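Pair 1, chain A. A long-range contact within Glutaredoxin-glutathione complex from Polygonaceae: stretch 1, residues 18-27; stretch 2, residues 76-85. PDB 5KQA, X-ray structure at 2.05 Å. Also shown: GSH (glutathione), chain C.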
# COMPACT_ATOMS: atom_id res chain seq x y z
N PRO A 18 -4.62 11.91 16.98
CA PRO A 18 -5.20 12.57 15.80
C PRO A 18 -6.61 13.05 16.08
O PRO A 18 -7.38 12.27 16.64
CB PRO A 18 -5.21 11.46 14.73
CG PRO A 18 -4.31 10.38 15.26
CD PRO A 18 -4.39 10.47 16.75
N THR A 19 -6.94 14.29 15.72
CA THR A 19 -8.31 14.77 15.84
C THR A 19 -9.15 14.12 14.75
O THR A 19 -8.60 13.51 13.82
CB THR A 19 -8.41 16.31 15.71
OG1 THR A 19 -8.16 16.70 14.36
CG2 THR A 19 -7.40 17.00 16.64
N GLU A 20 -10.46 14.24 14.85
CA GLU A 20 -11.36 13.63 13.88
C GLU A 20 -11.21 14.26 12.51
O GLU A 20 -11.33 13.59 11.49
CB GLU A 20 -12.82 13.73 14.34
CG GLU A 20 -13.28 15.14 14.62
CD GLU A 20 -14.78 15.22 14.86
OE1 GLU A 20 -15.54 14.65 14.05
OE2 GLU A 20 -15.18 15.85 15.86
N GLU A 21 -10.96 15.57 12.49
CA GLU A 21 -10.64 16.28 11.25
C GLU A 21 -9.31 15.79 10.67
O GLU A 21 -9.17 15.68 9.46
CB GLU A 21 -10.60 17.79 11.51
CG GLU A 21 -9.79 18.59 10.49
CD GLU A 21 -10.53 18.80 9.18
OE1 GLU A 21 -11.64 18.24 9.02
OE2 GLU A 21 -10.00 19.52 8.31
N GLN A 22 -8.34 15.51 11.53
CA GLN A 22 -7.05 15.04 11.06
C GLN A 22 -7.16 13.65 10.45
O GLN A 22 -6.53 13.35 9.43
CB GLN A 22 -6.03 15.03 12.20
CG GLN A 22 -5.43 16.39 12.48
CD GLN A 22 -4.56 16.39 13.71
OE1 GLN A 22 -4.94 15.85 14.75
NE2 GLN A 22 -3.38 16.99 13.60
N LEU A 23 -7.97 12.80 11.07
CA LEU A 23 -8.18 11.45 10.55
C LEU A 23 -8.89 11.52 9.21
O LEU A 23 -8.53 10.81 8.27
CB LEU A 23 -8.98 10.60 11.54
CG LEU A 23 -8.85 9.08 11.37
CD1 LEU A 23 -8.93 8.38 12.73
CD2 LEU A 23 -9.92 8.53 10.43
N LYS A 24 -9.89 12.38 9.12
CA LYS A 24 -10.65 12.59 7.89
C LYS A 24 -9.75 13.07 6.74
O LYS A 24 -9.82 12.54 5.64
CB LYS A 24 -11.77 13.59 8.13
CG LYS A 24 -12.60 13.91 6.90
CD LYS A 24 -13.69 14.90 7.22
CE LYS A 24 -13.68 16.06 6.24
NZ LYS A 24 -14.84 16.97 6.44
N MET A 25 -8.93 14.08 7.01
CA MET A 25 -7.97 14.61 6.04
C MET A 25 -6.94 13.55 5.62
O MET A 25 -6.62 13.42 4.44
CB MET A 25 -7.24 15.82 6.62
CG MET A 25 -8.12 17.04 6.82
SD MET A 25 -8.81 17.64 5.26
CE MET A 25 -10.43 16.90 5.30
N ALA A 26 -6.43 12.81 6.59
CA ALA A 26 -5.49 11.72 6.30
C ALA A 26 -6.13 10.63 5.42
O ALA A 26 -5.49 10.11 4.51
CB ALA A 26 -4.98 11.12 7.61
N LEU A 27 -7.37 10.27 5.70
CA LEU A 27 -8.08 9.29 4.89
C LEU A 27 -8.24 9.79 3.46
O LEU A 27 -7.97 9.06 2.51
CB LEU A 27 -9.45 8.96 5.49
CG LEU A 27 -10.28 7.93 4.71
CD1 LEU A 27 -9.63 6.55 4.77
CD2 LEU A 27 -11.70 7.87 5.24
N ASP A 76 1.15 9.38 11.43
CA ASP A 76 0.30 8.75 12.45
C ASP A 76 -1.19 8.81 12.07
O ASP A 76 -1.92 7.83 12.24
CB ASP A 76 0.50 9.42 13.81
CG ASP A 76 1.94 9.30 14.31
OD1 ASP A 76 2.68 8.42 13.82
OD2 ASP A 76 2.33 10.10 15.19
N ALA A 77 -1.64 9.96 11.57
CA ALA A 77 -3.03 10.09 11.14
C ALA A 77 -3.30 9.17 9.96
O ALA A 77 -4.35 8.54 9.88
CB ALA A 77 -3.35 11.53 10.78
N ILE A 78 -2.34 9.08 9.04
CA ILE A 78 -2.53 8.18 7.90
C ILE A 78 -2.61 6.72 8.37
O ILE A 78 -3.44 5.94 7.89
CB ILE A 78 -1.42 8.34 6.86
CG1 ILE A 78 -1.44 9.77 6.31
CG2 ILE A 78 -1.60 7.31 5.73
CD1 ILE A 78 -0.20 10.14 5.50
N GLN A 79 -1.76 6.34 9.32
CA GLN A 79 -1.79 4.96 9.79
C GLN A 79 -3.12 4.67 10.51
O GLN A 79 -3.68 3.59 10.38
CB GLN A 79 -0.60 4.67 10.72
CG GLN A 79 -0.35 3.17 10.92
CD GLN A 79 1.06 2.85 11.41
OE1 GLN A 79 1.84 3.75 11.72
NE2 GLN A 79 1.38 1.56 11.47
N ALA A 80 -3.63 5.66 11.23
CA ALA A 80 -4.93 5.53 11.88
C ALA A 80 -6.06 5.40 10.87
O ALA A 80 -7.00 4.63 11.06
CB ALA A 80 -5.19 6.73 12.81
N ALA A 81 -5.99 6.18 9.79
CA ALA A 81 -7.00 6.11 8.74
C ALA A 81 -6.97 4.75 8.03
O ALA A 81 -8.02 4.20 7.66
CB ALA A 81 -6.80 7.23 7.74
N LEU A 82 -5.77 4.19 7.86
CA LEU A 82 -5.64 2.90 7.18
C LEU A 82 -6.20 1.79 8.05
O LEU A 82 -6.74 0.80 7.54
CB LEU A 82 -4.18 2.62 6.82
CG LEU A 82 -3.53 3.45 5.71
CD1 LEU A 82 -2.02 3.26 5.74
CD2 LEU A 82 -4.09 3.12 4.29
N LEU A 83 -6.06 1.94 9.37
CA LEU A 83 -6.66 1.00 10.30
C LEU A 83 -8.19 1.04 10.18
O LEU A 83 -8.84 0.02 10.06
CB LEU A 83 -6.24 1.31 11.74
CG LEU A 83 -6.92 0.50 12.86
CD1 LEU A 83 -6.86 -1.02 12.61
CD2 LEU A 83 -6.31 0.83 14.21
N GLN A 84 -8.75 2.24 10.24
CA GLN A 84 -10.19 2.39 10.08
C GLN A 84 -10.68 1.79 8.76
O GLN A 84 -11.69 1.10 8.70
CB GLN A 84 -10.58 3.86 10.16
CG GLN A 84 -12.04 4.13 9.81
CD GLN A 84 -12.33 5.61 9.65
OE1 GLN A 84 -12.58 6.09 8.54
NE2 GLN A 84 -12.29 6.33 10.76
N TRP A 85 -9.92 2.04 7.70
CA TRP A 85 -10.29 1.64 6.35
C TRP A 85 -10.09 0.15 6.06
O TRP A 85 -10.91 -0.47 5.37
CB TRP A 85 -9.47 2.48 5.38
CG TRP A 85 -9.78 2.38 3.92
CD1 TRP A 85 -10.86 1.79 3.33
CD2 TRP A 85 -8.99 2.94 2.87
NE1 TRP A 85 -10.77 1.93 1.96
CE2 TRP A 85 -9.64 2.63 1.65
CE3 TRP A 85 -7.78 3.65 2.83
CZ2 TRP A 85 -9.13 3.03 0.42
CZ3 TRP A 85 -7.27 4.03 1.60
CH2 TRP A 85 -7.95 3.72 0.41
N1 GSH C . 2.65 -10.12 8.61
CA1 GSH C . 2.94 -8.76 8.33
C1 GSH C . 3.34 -8.68 6.87
O11 GSH C . 3.26 -7.58 6.25
O12 GSH C . 3.73 -9.72 6.27
CB1 GSH C . 4.04 -8.24 9.25
CG1 GSH C . 4.41 -6.80 8.90
CD1 GSH C . 5.02 -6.07 10.09
OE1 GSH C . 5.21 -6.65 11.15
N2 GSH C . 5.38 -4.69 9.98
CA2 GSH C . 5.94 -3.97 11.08
C2 GSH C . 4.99 -2.95 11.65
O2 GSH C . 4.22 -2.33 10.93
CB2 GSH C . 7.12 -3.13 10.63
SG2 GSH C . 8.59 -4.09 10.45
N3 GSH C . 5.04 -2.68 13.04
CA3 GSH C . 4.18 -1.68 13.58
C3 GSH C . 4.56 -0.33 12.98
O31 GSH C . 3.68 0.56 12.81
O32 GSH C . 5.75 -0.07 12.64

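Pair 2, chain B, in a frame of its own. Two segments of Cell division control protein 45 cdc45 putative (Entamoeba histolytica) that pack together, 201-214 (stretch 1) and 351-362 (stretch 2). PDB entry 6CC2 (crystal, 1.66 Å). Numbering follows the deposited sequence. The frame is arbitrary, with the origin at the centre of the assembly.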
# COMPACT_ATOMS: atom_id res chain seq x y z
N TYR B 201 4.37 1.96 -18.51
CA TYR B 201 4.39 0.56 -18.08
C TYR B 201 5.21 0.37 -16.81
O TYR B 201 4.88 -0.47 -15.96
CB TYR B 201 4.90 -0.33 -19.21
CG TYR B 201 3.86 -0.54 -20.29
CD1 TYR B 201 2.95 -1.59 -20.21
CD2 TYR B 201 3.75 0.34 -21.37
CE1 TYR B 201 1.98 -1.77 -21.18
CE2 TYR B 201 2.79 0.15 -22.35
CZ TYR B 201 1.90 -0.91 -22.24
OH TYR B 201 0.94 -1.09 -23.21
N TRP B 202 6.32 1.10 -16.67
CA TRP B 202 7.07 1.11 -15.41
C TRP B 202 6.18 1.57 -14.26
O TRP B 202 6.11 0.93 -13.21
CB TRP B 202 8.27 2.03 -15.56
CG TRP B 202 9.05 2.35 -14.32
CD1 TRP B 202 9.31 3.60 -13.82
CD2 TRP B 202 9.71 1.42 -13.46
NE1 TRP B 202 10.12 3.51 -12.72
CE2 TRP B 202 10.36 2.18 -12.46
CE3 TRP B 202 9.86 0.03 -13.45
CZ2 TRP B 202 11.12 1.59 -11.45
CZ3 TRP B 202 10.59 -0.55 -12.43
CH2 TRP B 202 11.22 0.22 -11.45
N TYR B 203 5.47 2.69 -14.46
CA TYR B 203 4.58 3.18 -13.41
C TYR B 203 3.48 2.15 -13.14
O TYR B 203 3.20 1.82 -11.99
CB TYR B 203 4.00 4.53 -13.83
CG TYR B 203 5.07 5.57 -14.12
CD1 TYR B 203 6.26 5.60 -13.42
CD2 TYR B 203 4.87 6.53 -15.10
CE1 TYR B 203 7.25 6.54 -13.70
CE2 TYR B 203 5.84 7.49 -15.39
CZ TYR B 203 7.03 7.48 -14.67
OH TYR B 203 8.01 8.40 -14.92
N ALA B 204 2.87 1.62 -14.20
CA ALA B 204 1.81 0.64 -13.99
C ALA B 204 2.34 -0.60 -13.27
O ALA B 204 1.63 -1.21 -12.45
CB ALA B 204 1.19 0.24 -15.34
N ALA B 205 3.56 -1.03 -13.60
CA ALA B 205 4.15 -2.16 -12.89
C ALA B 205 4.29 -1.87 -11.40
O ALA B 205 3.97 -2.73 -10.56
CB ALA B 205 5.52 -2.52 -13.49
N ILE B 206 4.72 -0.65 -11.05
CA ILE B 206 4.84 -0.26 -9.65
C ILE B 206 3.48 -0.31 -8.97
O ILE B 206 3.36 -0.76 -7.82
CB ILE B 206 5.47 1.14 -9.54
CG1 ILE B 206 6.93 1.05 -10.00
CG2 ILE B 206 5.35 1.69 -8.10
CD1 ILE B 206 7.63 2.35 -10.15
N GLY B 207 2.44 0.14 -9.68
CA GLY B 207 1.09 0.12 -9.11
C GLY B 207 0.59 -1.28 -8.78
O GLY B 207 0.03 -1.50 -7.70
N VAL B 208 0.79 -2.24 -9.68
CA VAL B 208 0.31 -3.58 -9.40
C VAL B 208 1.21 -4.27 -8.37
O VAL B 208 0.73 -5.07 -7.57
CB VAL B 208 0.16 -4.41 -10.68
CG1 VAL B 208 1.49 -4.77 -11.28
CG2 VAL B 208 -0.65 -5.69 -10.37
N CYS B 209 2.51 -3.97 -8.37
CA CYS B 209 3.36 -4.45 -7.29
C CYS B 209 2.87 -3.92 -5.94
O CYS B 209 2.87 -4.65 -4.94
CB CYS B 209 4.81 -4.01 -7.51
SG CYS B 209 5.63 -4.90 -8.82
N ASP B 210 2.45 -2.65 -5.89
CA ASP B 210 1.87 -2.09 -4.65
C ASP B 210 0.66 -2.90 -4.21
O ASP B 210 0.51 -3.23 -3.02
CB ASP B 210 1.50 -0.62 -4.87
CG ASP B 210 0.81 -0.02 -3.65
OD1 ASP B 210 1.37 -0.14 -2.53
OD2 ASP B 210 -0.29 0.60 -3.81
N GLN B 211 -0.24 -3.22 -5.14
CA GLN B 211 -1.40 -4.05 -4.77
C GLN B 211 -0.96 -5.38 -4.15
O GLN B 211 -1.56 -5.85 -3.18
CB GLN B 211 -2.27 -4.34 -5.98
CG GLN B 211 -3.11 -3.18 -6.46
CD GLN B 211 -4.07 -3.67 -7.52
OE1 GLN B 211 -3.66 -4.25 -8.53
NE2 GLN B 211 -5.37 -3.46 -7.28
N TYR B 212 0.04 -6.02 -4.73
CA TYR B 212 0.45 -7.34 -4.22
C TYR B 212 1.14 -7.20 -2.87
O TYR B 212 0.83 -7.94 -1.92
CB TYR B 212 1.37 -8.04 -5.24
CG TYR B 212 1.82 -9.40 -4.83
CD1 TYR B 212 0.95 -10.50 -4.81
CD2 TYR B 212 3.15 -9.62 -4.45
CE1 TYR B 212 1.37 -11.75 -4.43
CE2 TYR B 212 3.59 -10.89 -4.07
CZ TYR B 212 2.70 -11.95 -4.06
OH TYR B 212 3.13 -13.20 -3.67
N ILE B 213 2.08 -6.25 -2.73
CA ILE B 213 2.71 -5.98 -1.45
C ILE B 213 1.67 -5.70 -0.37
O ILE B 213 1.80 -6.13 0.78
CB ILE B 213 3.69 -4.79 -1.58
CG1 ILE B 213 4.89 -5.20 -2.39
CG2 ILE B 213 4.11 -4.29 -0.20
CD1 ILE B 213 5.77 -4.01 -2.87
N SER B 214 0.63 -4.93 -0.74
CA SER B 214 -0.38 -4.47 0.21
C SER B 214 -1.42 -5.53 0.53
O SER B 214 -2.36 -5.24 1.30
CB SER B 214 -1.06 -3.21 -0.33
OG SER B 214 -0.14 -2.15 -0.43
N SER B 351 19.23 -2.83 -11.37
CA SER B 351 18.95 -3.58 -10.15
C SER B 351 17.65 -3.18 -9.46
O SER B 351 17.29 -3.80 -8.46
CB SER B 351 20.13 -3.42 -9.16
OG SER B 351 20.16 -2.11 -8.61
N ILE B 352 16.93 -2.19 -9.98
CA ILE B 352 15.72 -1.71 -9.34
C ILE B 352 14.51 -2.30 -10.06
O ILE B 352 14.20 -1.90 -11.20
CB ILE B 352 15.66 -0.17 -9.33
CG1 ILE B 352 16.86 0.41 -8.58
CG2 ILE B 352 14.36 0.28 -8.68
CD1 ILE B 352 16.90 1.94 -8.54
N SER B 353 13.80 -3.20 -9.39
CA SER B 353 12.56 -3.74 -9.90
C SER B 353 11.37 -2.88 -9.46
O SER B 353 11.48 -2.02 -8.58
CB SER B 353 12.35 -5.17 -9.42
OG SER B 353 11.91 -5.13 -8.08
N ALA B 354 10.21 -3.16 -10.06
CA ALA B 354 8.99 -2.46 -9.66
C ALA B 354 8.58 -2.82 -8.25
O ALA B 354 7.90 -2.02 -7.60
CB ALA B 354 7.88 -2.75 -10.67
N PHE B 355 8.99 -4.00 -7.73
CA PHE B 355 8.76 -4.28 -6.32
C PHE B 355 9.64 -3.41 -5.44
O PHE B 355 9.18 -2.86 -4.43
CB PHE B 355 9.02 -5.75 -6.01
CG PHE B 355 7.88 -6.66 -6.34
CD1 PHE B 355 6.65 -6.50 -5.73
CD2 PHE B 355 8.03 -7.68 -7.25
CE1 PHE B 355 5.60 -7.35 -6.01
CE2 PHE B 355 6.98 -8.54 -7.52
CZ PHE B 355 5.78 -8.36 -6.91
N ASP B 356 10.92 -3.28 -5.81
CA ASP B 356 11.82 -2.42 -5.04
C ASP B 356 11.27 -1.00 -5.00
O ASP B 356 11.25 -0.35 -3.94
CB ASP B 356 13.22 -2.38 -5.65
CG ASP B 356 13.91 -3.73 -5.68
OD1 ASP B 356 13.71 -4.56 -4.77
OD2 ASP B 356 14.69 -3.95 -6.67
N ALA B 357 10.85 -0.50 -6.16
CA ALA B 357 10.34 0.86 -6.24
C ALA B 357 9.05 1.02 -5.45
O ALA B 357 8.84 2.05 -4.79
CB ALA B 357 10.11 1.22 -7.70
N ALA B 358 8.14 0.02 -5.51
CA ALA B 358 6.92 0.11 -4.72
C ALA B 358 7.22 0.11 -3.21
O ALA B 358 6.58 0.84 -2.43
CB ALA B 358 5.98 -1.01 -5.09
N HIS B 359 8.19 -0.68 -2.78
CA HIS B 359 8.58 -0.65 -1.36
C HIS B 359 9.12 0.73 -1.00
O HIS B 359 8.78 1.29 0.06
CB HIS B 359 9.63 -1.73 -1.05
CG HIS B 359 9.08 -3.10 -0.94
ND1 HIS B 359 8.12 -3.46 -0.02
CD2 HIS B 359 9.41 -4.24 -1.60
CE1 HIS B 359 7.86 -4.75 -0.14
NE2 HIS B 359 8.63 -5.25 -1.09
N ALA B 360 9.97 1.29 -1.84
CA ALA B 360 10.62 2.55 -1.54
C ALA B 360 9.60 3.67 -1.49
O ALA B 360 9.60 4.48 -0.56
CB ALA B 360 11.68 2.87 -2.60
N ILE B 361 8.72 3.75 -2.50
CA ILE B 361 7.71 4.80 -2.53
C ILE B 361 6.71 4.61 -1.40
O ILE B 361 6.29 5.59 -0.75
CB ILE B 361 7.02 4.84 -3.91
CG1 ILE B 361 8.06 5.10 -5.00
CG2 ILE B 361 5.91 5.90 -3.94
CD1 ILE B 361 7.57 4.81 -6.42
N GLY B 362 6.31 3.36 -1.14
CA GLY B 362 5.39 3.10 -0.04
C GLY B 362 5.96 3.58 1.29
O GLY B 362 5.23 4.14 2.12
O HOH W 1 4.05 -0.58 -1.76

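Pair 1 and pair 2 each bring two helices together at a steep angle, and 14 central residues superpose with an RMSD of 0.5 Å. The helix axes approach to 8.0 Å in pair 1 and 8.2 Å in pair 2, with signed crossing angles of -77° and -69°. No hydrogen bond joins the two stretches directly in either pair, so close packing of apolar groups carries the contact.

Such a close approach suits small residues, and the second helix supplies the same three in both: A77(A), A80(A) and A81(A) match A354(B), A357(B) and A358(B). All six point toward the other helix, and a methyl group fills the gap without forcing the backbones apart. The CB of A81(A) lies 3.7 Å from the N of L27(A); its counterpart A358(B) places CB 3.8 Å from the O of I206(B), seated among I206(B), C209(B), D210(B) and I213(B).

L23(A) and I206(B) match, each laying a branched aliphatic side chain over these alanines. L23(A) CD1 reaches A80(A) CB at 4.1 Å, while I206(B) CD1 meets A357(B) CB at 3.7 Å, within a hole formed by A354(B), A357(B), A358(B) and I361(B). About one turn further along the second helix, Q84(A) matches I361(B): the CD2 of L23(A) lies 3.3 Å from the NE2 of Q84(A), whereas the CG2 of I206(B) has an apolar neighbour, the CD1 of I361(B), at 4.2 Å.

The match of A26(A) with C209(B) shows two solutions to one problem. A26(A) packs its CB 3.6 Å from A77(A) CB and 4.0 Å from I78(A) CG1. In pair 2 F355(B) replaces the isoleucine, and the SG of C209(B) sits over its ring face, 3.6 Å from the ring centroid; polarizable sulfur suits such a surface.

L27(A) and D210(B) differ more sharply. L27(A) extends its apolar end to W85(A), with CD1 3.9 Å from CE3. The carboxylate of D210(B) instead uses water: water 1 donates to D210(B) OD1 at 2.8 Å and to A358(B) O at 3.0 Å, linking the helices indirectly.

The flanks are also distinct. T19(A) caps its own helix, its OG1 accepting from Q22(A) N at 3.1 Å. The matched W202(B) lies within a helix and reaches with its large ring to the start of the other helix, its CZ3 3.9 Å from A354(B) CB. There S353(B) is the cap, its OG accepting from D356(B) N at 3.1 Å.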